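Local coordinates for protein response regulator receiver modulated diguanylate cyclase with PAS/PAC sensor (PDB 3CG0) that probably receives a phosphoryl signal through its CheY-like receiver domain, the part in this crystal, to control the cyclic-di-GMP-forming diguanylate cyclase of the full-length protein, at residues L13-G18 against E44-C49. Numbering follows the deposited sequence. Where two conformers were deposited one is given.
Sequences LIVEDG and EEAVRC
In the CheY-like receiver fold, a doubly wound parallel sheet wrapped by helices, the end of strand 11-15 meets part of helix 43-53 through Leu13, Val15 and Ala46. Within 44-49 Ala46 is the residue that touches 13-18, its methyl directed at the strand. CG2 of Val15 faces that methyl, 4.1 Å from Ala46 CB, an apolar touch of two single carbons. The valine's rotation sets this up: CG1 lies anti to the backbone N (chi1 -165°), which leaves CG2 beside that nitrogen as the branch offered to the helix. Two residues earlier on the same sheet face, Leu13 reaches out toward the helix, and its CD1 stops 4.3 Å from Ala46 O, a loose approach to a backbone carbonyl. Ala46 is thus met at two places, its methyl by the valine and its carbonyl by the leucine. The small alanine is consistent with the close approach of the helix backbone, 7.1 Å from Val15 CA to Ala46 CA, and only 109 Å² is buried in all. Ile14, between the two, points to the other face. Past the strand end, Glu16 OE1 lies close to Asp61 OD2, the predicted phosphorylation site, which is unmodified here. Phe40 of edge strand 35-40 packs against both Leu13 and Ala46, while Leu77 and Thr73 of helix 70-80 touch Leu13 and Val15 respectively. Ile14 rests on Leu25 and Leu29 of helix 19-32, and the backbone of strand 11-15 pairs with strands 35-40 and 57-61.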
# COMPACT_ATOMS: atom_id res chain seq x y z
N LEU C 13 -15.50 11.35 22.86
CA LEU C 13 -16.64 11.27 23.77
C LEU C 13 -16.16 10.60 25.06
O LEU C 13 -15.51 9.57 25.00
CB LEU C 13 -17.76 10.49 23.08
CG LEU C 13 -19.06 10.04 23.75
CD1 LEU C 13 -20.19 10.09 22.75
CD2 LEU C 13 -18.95 8.65 24.31
N ILE C 14 -16.46 11.21 26.21
CA ILE C 14 -15.97 10.71 27.51
C ILE C 14 -17.14 10.17 28.33
O ILE C 14 -18.18 10.81 28.45
CB ILE C 14 -15.25 11.80 28.33
CG1 ILE C 14 -14.06 12.38 27.56
CG2 ILE C 14 -14.78 11.26 29.67
CD1 ILE C 14 -13.38 13.53 28.30
N VAL C 15 -16.98 8.96 28.86
CA VAL C 15 -17.95 8.36 29.76
C VAL C 15 -17.23 8.09 31.07
O VAL C 15 -16.39 7.20 31.15
CB VAL C 15 -18.52 7.04 29.20
CG1 VAL C 15 -19.78 6.65 29.95
CG2 VAL C 15 -18.82 7.16 27.74
N GLU C 16 -17.55 8.88 32.10
CA GLU C 16 -16.77 8.90 33.32
C GLU C 16 -17.63 9.38 34.47
O GLU C 16 -18.26 10.44 34.38
CB GLU C 16 -15.58 9.85 33.12
CG GLU C 16 -14.80 10.17 34.38
CD GLU C 16 -13.92 9.03 34.83
OE1 GLU C 16 -13.10 8.55 34.01
OE2 GLU C 16 -14.05 8.62 36.00
N ASP C 17 -17.65 8.61 35.56
CA ASP C 17 -18.48 8.92 36.74
C ASP C 17 -17.85 10.00 37.62
O ASP C 17 -18.54 10.92 38.06
CB ASP C 17 -18.77 7.65 37.56
CG ASP C 17 -20.25 7.48 37.91
OD1 ASP C 17 -20.95 8.50 38.14
OD2 ASP C 17 -20.71 6.32 37.97
N GLY C 18 -16.55 9.89 37.89
CA GLY C 18 -15.81 10.88 38.69
C GLY C 18 -15.65 12.22 37.99
O GLY C 18 -14.87 12.33 37.04
N GLU C 44 -26.19 5.03 29.67
CA GLU C 44 -27.40 5.01 28.84
C GLU C 44 -27.57 6.25 27.96
O GLU C 44 -27.91 6.13 26.78
CB GLU C 44 -28.65 4.78 29.69
CG GLU C 44 -29.12 3.33 29.72
CD GLU C 44 -30.35 3.11 30.59
OE1 GLU C 44 -30.67 3.96 31.45
OE2 GLU C 44 -31.01 2.05 30.42
N GLU C 45 -27.32 7.42 28.53
CA GLU C 45 -27.50 8.66 27.78
C GLU C 45 -26.35 8.97 26.83
O GLU C 45 -26.56 9.69 25.84
CB GLU C 45 -27.87 9.84 28.71
CG GLU C 45 -26.77 10.83 29.03
CD GLU C 45 -27.31 12.23 29.30
OE1 GLU C 45 -26.50 13.15 29.53
OE2 GLU C 45 -28.55 12.42 29.27
N ALA C 46 -25.16 8.42 27.10
CA ALA C 46 -24.02 8.47 26.17
C ALA C 46 -24.31 7.74 24.86
O ALA C 46 -23.96 8.22 23.79
CB ALA C 46 -22.78 7.88 26.81
N VAL C 47 -24.94 6.57 24.98
CA VAL C 47 -25.37 5.75 23.84
C VAL C 47 -26.48 6.46 23.03
O VAL C 47 -26.49 6.41 21.80
CB VAL C 47 -25.82 4.33 24.30
CG1 VAL C 47 -26.29 3.46 23.12
CG2 VAL C 47 -24.70 3.62 25.05
N ARG C 48 -27.39 7.14 23.74
CA ARG C 48 -28.43 7.96 23.12
C ARG C 48 -27.88 9.10 22.25
O ARG C 48 -28.29 9.27 21.10
CB ARG C 48 -29.36 8.55 24.18
CG ARG C 48 -30.28 7.56 24.88
CD ARG C 48 -31.55 8.24 25.44
NE ARG C 48 -31.29 9.08 26.61
CZ ARG C 48 -31.20 10.41 26.58
NH1 ARG C 48 -30.96 11.08 27.70
NH2 ARG C 48 -31.35 11.08 25.44
N CYS C 49 -26.95 9.87 22.80
CA CYS C 49 -26.40 11.03 22.09
C CYS C 49 -25.37 10.67 21.03
O CYS C 49 -25.24 11.38 20.05
CB CYS C 49 -25.80 12.03 23.08
SG CYS C 49 -26.97 12.61 24.31